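Local coordinates for protein BexL (Amycolatopsis orientalis, PDB 4XRW) that probably acts as a di-domain aromatase/cyclase, shaping the nascent poly-beta-ketone chain of a type II polyketide synthase in the BE-7585A pathway, at residues Tyr189-Gln194 / Arg315-Phe320; Leu197-Leu202 / Ser206-Arg211. All blocks are in the same frame, centred on the assembly; numbering follows the deposited sequence.

In the fold
Both contacts lie in the second of the two helix-grip domains, on the same side of the chain's centre, about 12 Å apart centre to centre. Contact 1 is buried and joins helix 185-193 to the long helix 299-326 through the ring of F191. Contact 2 is a surface contact in which the short helix 198-201 meets edge strand 205-212, with small apolar groups and backbone atoms doing most of the touching. Neither has a hydrogen bond across it, although an ion pair lies along the strand of contact 2. W198 connects them: its NE1 is hydrogen-bonded to the carbonyl oxygen of F191, while L202 packs against F320.

Contact 1: residues Tyr189-Gln194 / Arg315-Phe320; sequences YDFVDQ and RATLGF
A chi1 of -178° swings the F191 ring away from its own backbone N and carries it off helix 185-193 to the backbone of F320 on helix 299-326, whereas F320, turned to chi1 -70°, sets CG opposite its own carbonyl carbon and leads its ring away from F191. The two phenyl groups therefore do not stack. What meets F191 is the inner part of F320: the carbonyl carbon C of F320 lies over one face of the F191 ring, 3.9 Å from F191 CZ, and CB of F320 is equally close to that same CZ at 3.9 Å. F191 CE2 comes within 3.9 Å of the backbone O of F320. One helical turn earlier, T317 completes the receiving surface, its backbone O approaching F191 CE1 obliquely at 4.0 Å. The T317 methyl CG2 is more distant, 4.4 Å from F191 CE1, and its hydroxyl is turned to its own helix, where OG1 is hydrogen-bonded to the carbonyl oxygen of N313.

This is van der Waals packing with no hydrogen bond across it, and the F191 ring makes most of the contact between helices whose nearest CA atoms here, those of F191 and F320, are 8.8 Å apart. H324, farther along helix 299-326, brings another ring to F191, with the planes at about 45°. The ring of F320 rests on L202 and P203. Beside F191, V192 touches W264 and F266 of strand 257-268, and T317 and L318 reach W264 from the long helix, so both helices pack on W264. Such an arrangement, a long C-terminal helix and a short helix after the first strand both lying against a curved seven-stranded antiparallel sheet, belongs to the helix-grip fold of the polyketide cyclase/dehydrase family.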
# COMPACT_ATOMS: atom_id res chain seq x y z
N TYR A 189 -1.09 -20.87 2.61
CA TYR A 189 -0.11 -19.77 2.54
C TYR A 189 0.99 -20.04 1.52
O TYR A 189 1.29 -19.19 0.69
CB TYR A 189 0.53 -19.56 3.92
CG TYR A 189 1.69 -18.57 3.93
CD1 TYR A 189 1.46 -17.20 4.13
CD2 TYR A 189 2.98 -18.99 3.71
CE1 TYR A 189 2.53 -16.28 4.13
CE2 TYR A 189 4.05 -18.10 3.71
CZ TYR A 189 3.81 -16.75 3.93
OH TYR A 189 4.87 -15.88 3.93
N ASP A 190 1.64 -21.21 1.61
CA ASP A 190 2.73 -21.55 0.71
C ASP A 190 2.31 -21.50 -0.74
O ASP A 190 3.07 -21.09 -1.60
CB ASP A 190 3.32 -22.94 0.99
CG ASP A 190 4.17 -23.01 2.28
OD1 ASP A 190 4.57 -21.96 2.85
OD2 ASP A 190 4.44 -24.14 2.73
N PHE A 191 1.10 -21.95 -1.04
CA PHE A 191 0.62 -21.89 -2.42
C PHE A 191 0.58 -20.44 -2.96
O PHE A 191 0.95 -20.19 -4.10
CB PHE A 191 -0.78 -22.53 -2.54
CG PHE A 191 -1.33 -22.56 -3.93
CD1 PHE A 191 -2.04 -21.48 -4.46
CD2 PHE A 191 -1.15 -23.68 -4.73
CE1 PHE A 191 -2.53 -21.51 -5.73
CE2 PHE A 191 -1.64 -23.72 -6.01
CZ PHE A 191 -2.35 -22.65 -6.52
N VAL A 192 0.12 -19.52 -2.14
CA VAL A 192 0.03 -18.09 -2.56
C VAL A 192 1.40 -17.37 -2.48
O VAL A 192 1.71 -16.51 -3.31
CB VAL A 192 -1.02 -17.34 -1.73
CG1 VAL A 192 -1.17 -15.98 -2.21
CG2 VAL A 192 -2.40 -18.08 -1.82
N ASP A 193 2.21 -17.74 -1.51
CA ASP A 193 3.56 -17.16 -1.34
C ASP A 193 4.48 -17.53 -2.50
O ASP A 193 5.21 -16.69 -3.05
CB ASP A 193 4.16 -17.65 -0.02
CG ASP A 193 5.54 -17.07 0.27
OD1 ASP A 193 5.74 -15.84 0.15
OD2 ASP A 193 6.43 -17.87 0.64
N GLN A 194 4.45 -18.81 -2.89
CA GLN A 194 5.36 -19.31 -3.90
C GLN A 194 4.85 -19.03 -5.31
O GLN A 194 4.48 -19.93 -6.10
CB GLN A 194 5.61 -20.81 -3.67
CG GLN A 194 6.25 -21.05 -2.33
CD GLN A 194 6.47 -22.52 -2.00
OE1 GLN A 194 6.58 -23.37 -2.88
NE2 GLN A 194 6.55 -22.81 -0.71
N ARG A 315 -11.10 -15.68 -6.53
CA ARG A 315 -11.84 -16.89 -6.19
C ARG A 315 -11.24 -18.07 -6.93
O ARG A 315 -11.19 -19.18 -6.39
CB ARG A 315 -13.33 -16.73 -6.52
CG ARG A 315 -14.14 -15.96 -5.48
CD ARG A 315 -15.60 -15.77 -5.91
NE ARG A 315 -15.73 -14.94 -7.11
CZ ARG A 315 -16.02 -15.40 -8.33
NH1 ARG A 315 -16.25 -16.69 -8.55
NH2 ARG A 315 -16.10 -14.55 -9.35
N ALA A 316 -10.79 -17.83 -8.16
CA ALA A 316 -10.08 -18.86 -8.92
C ALA A 316 -8.80 -19.29 -8.21
O ALA A 316 -8.57 -20.47 -8.04
CB ALA A 316 -9.75 -18.38 -10.33
N THR A 317 -7.98 -18.33 -7.78
CA THR A 317 -6.76 -18.66 -7.08
C THR A 317 -7.03 -19.41 -5.77
O THR A 317 -6.36 -20.39 -5.47
CB THR A 317 -5.91 -17.38 -6.80
OG1 THR A 317 -5.53 -16.77 -8.04
CG2 THR A 317 -4.65 -17.72 -6.06
N LEU A 318 -8.02 -18.97 -4.98
CA LEU A 318 -8.40 -19.64 -3.77
C LEU A 318 -8.85 -21.10 -4.05
O LEU A 318 -8.52 -21.99 -3.27
CB LEU A 318 -9.51 -18.88 -3.07
CG LEU A 318 -9.06 -17.53 -2.49
CD1 LEU A 318 -10.27 -16.69 -2.13
CD2 LEU A 318 -8.13 -17.78 -1.32
N GLY A 319 -9.56 -21.30 -5.15
CA GLY A 319 -10.03 -22.63 -5.54
C GLY A 319 -8.89 -23.59 -5.83
O GLY A 319 -8.90 -24.75 -5.39
N PHE A 320 -7.89 -23.11 -6.56
CA PHE A 320 -6.71 -23.91 -6.85
C PHE A 320 -5.84 -24.09 -5.64
O PHE A 320 -5.22 -25.13 -5.48
CB PHE A 320 -5.91 -23.33 -8.03
CG PHE A 320 -6.62 -23.49 -9.36
CD1 PHE A 320 -6.92 -24.75 -9.87
CD2 PHE A 320 -7.00 -22.38 -10.09
CE1 PHE A 320 -7.62 -24.90 -11.07
CE2 PHE A 320 -7.70 -22.50 -11.29
CZ PHE A 320 -8.00 -23.76 -11.79

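Contact 2: residues Leu197-Leu202 / Ser206-Arg211; sequences LWAERL and SSVDLR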
# COMPACT_ATOMS: atom_id res chain seq x y z
N LEU A 197 5.74 -20.41 -8.97
CA LEU A 197 5.14 -21.65 -9.48
C LEU A 197 3.77 -21.45 -10.13
O LEU A 197 3.15 -22.41 -10.60
CB LEU A 197 5.02 -22.65 -8.32
CG LEU A 197 6.33 -23.00 -7.59
CD1 LEU A 197 6.06 -23.95 -6.46
CD2 LEU A 197 7.38 -23.63 -8.55
N TRP A 198 3.27 -20.21 -10.13
CA TRP A 198 1.93 -19.96 -10.65
C TRP A 198 1.78 -20.15 -12.15
O TRP A 198 0.68 -20.37 -12.62
CB TRP A 198 1.47 -18.55 -10.28
CG TRP A 198 1.08 -18.35 -8.87
CD1 TRP A 198 1.09 -19.26 -7.86
CD2 TRP A 198 0.62 -17.12 -8.29
NE1 TRP A 198 0.65 -18.69 -6.69
CE2 TRP A 198 0.35 -17.38 -6.92
CE3 TRP A 198 0.40 -15.84 -8.80
CZ2 TRP A 198 -0.13 -16.42 -6.07
CZ3 TRP A 198 -0.08 -14.87 -7.93
CH2 TRP A 198 -0.32 -15.16 -6.58
N ALA A 199 2.87 -20.08 -12.93
CA ALA A 199 2.73 -20.33 -14.36
C ALA A 199 2.38 -21.80 -14.62
O ALA A 199 1.80 -22.11 -15.64
CB ALA A 199 3.99 -19.94 -15.12
N GLU A 200 2.72 -22.69 -13.69
CA GLU A 200 2.40 -24.12 -13.85
C GLU A 200 1.14 -24.51 -13.07
O GLU A 200 0.56 -25.58 -13.31
CB GLU A 200 3.62 -24.99 -13.47
CG GLU A 200 3.87 -25.22 -12.01
CD GLU A 200 5.38 -25.27 -11.63
OE1 GLU A 200 5.79 -26.23 -10.91
OE2 GLU A 200 6.15 -24.34 -12.01
N ARG A 201 0.68 -23.64 -12.17
CA ARG A 201 -0.43 -23.99 -11.25
C ARG A 201 -1.72 -23.22 -11.48
O ARG A 201 -2.77 -23.63 -10.98
CB ARG A 201 -0.01 -23.79 -9.79
CG ARG A 201 1.12 -24.67 -9.34
CD ARG A 201 1.60 -24.33 -7.99
NE ARG A 201 2.45 -25.38 -7.46
CZ ARG A 201 2.86 -25.47 -6.20
NH1 ARG A 201 2.52 -24.56 -5.30
NH2 ARG A 201 3.61 -26.50 -5.83
N LEU A 202 -1.66 -22.10 -12.21
CA LEU A 202 -2.83 -21.30 -12.45
C LEU A 202 -3.08 -21.11 -13.95
O LEU A 202 -2.15 -20.83 -14.70
CB LEU A 202 -2.72 -19.93 -11.77
CG LEU A 202 -2.56 -19.92 -10.25
CD1 LEU A 202 -2.34 -18.48 -9.79
CD2 LEU A 202 -3.73 -20.51 -9.49
N SER A 206 0.68 -17.02 -17.63
CA SER A 206 1.57 -17.61 -18.64
C SER A 206 3.04 -17.53 -18.31
O SER A 206 3.83 -18.31 -18.81
CB SER A 206 1.35 -16.93 -20.00
OG SER A 206 1.56 -15.56 -19.85
N SER A 207 3.42 -16.61 -17.44
CA SER A 207 4.83 -16.43 -17.10
C SER A 207 4.93 -15.60 -15.84
O SER A 207 4.05 -14.74 -15.62
CB SER A 207 5.54 -15.74 -18.26
OG SER A 207 6.94 -15.66 -18.05
N VAL A 208 5.95 -15.88 -15.02
CA VAL A 208 6.18 -15.15 -13.75
C VAL A 208 7.63 -14.79 -13.61
O VAL A 208 8.55 -15.57 -13.96
CB VAL A 208 5.73 -15.99 -12.51
CG1 VAL A 208 6.04 -15.29 -11.18
CG2 VAL A 208 4.26 -16.28 -12.59
N ASP A 209 7.85 -13.58 -13.09
CA ASP A 209 9.17 -13.01 -12.84
C ASP A 209 9.11 -12.53 -11.40
O ASP A 209 8.68 -11.39 -11.14
CB ASP A 209 9.46 -11.91 -13.89
CG ASP A 209 10.71 -11.10 -13.62
OD1 ASP A 209 11.55 -11.50 -12.77
OD2 ASP A 209 10.84 -10.02 -14.28
N LEU A 210 9.42 -13.43 -10.46
CA LEU A 210 9.36 -13.14 -9.02
C LEU A 210 10.74 -12.80 -8.47
O LEU A 210 11.65 -13.62 -8.51
CB LEU A 210 8.79 -14.32 -8.24
CG LEU A 210 8.73 -14.18 -6.72
CD1 LEU A 210 7.84 -13.04 -6.30
CD2 LEU A 210 8.27 -15.45 -6.05
N ARG A 211 10.89 -11.59 -7.96
CA ARG A 211 12.15 -11.17 -7.36
C ARG A 211 11.95 -11.14 -5.87
O ARG A 211 10.96 -10.58 -5.41
CB ARG A 211 12.59 -9.81 -7.86
CG ARG A 211 12.86 -9.73 -9.37
CD ARG A 211 11.93 -8.73 -10.00
NE ARG A 211 12.02 -8.65 -11.47
CZ ARG A 211 12.19 -7.52 -12.14
NH1 ARG A 211 12.27 -6.35 -11.48
NH2 ARG A 211 12.24 -7.54 -13.47
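S206 meets A199 through its backbone: the carbonyl O of S206 lies 4.0 Å from A199 CB, and the CA atoms of these two residues, 5.2 Å apart, are the nearest CA pair of the two segments. The side chain of S206 starts away from the helix, and its OG makes a weak hydrogen bond to the carbonyl oxygen of D223. S207 likewise turns its CB from the helix and offers its backbone, with N at 4.1 Å from A199 CB. The alanine methyl thus sits against the peptide linking the two serines.

V208 is the residue of the strand whose side chain carries the contact. Its chi1 of 177° puts CG1 anti to the backbone N and leaves CG2 anti to the carbonyl carbon, and it is CG2 that touches the start of helix 198-201. This methyl lies 4.3 Å from W198 CB and 4.1 Å from A199 N, reaching the root of the tryptophan while the indole leads away.

D209 pairs with R211 two residues on. The arginine grips the carboxylate side-on: NE reaches D209 OD1 at 3.2 Å, nearly straight at 167° but from above the carboxylate plane, and NH2 forms the salt bridge to D209 OD2 on its syn side at 3.0 Å, more bent, at 142°, and somewhat out of the carboxylate plane.

Strand 205-212 is an outermost strand of its sheet, hydrogen-bonded through its backbone to strand 217-225, whose L220 also receives V208. The short helix packs beside it, with the W198 indole lying against V192 of helix 185-193 and M222 of strand 217-225, and L202 resting on T317 of helix 299-326.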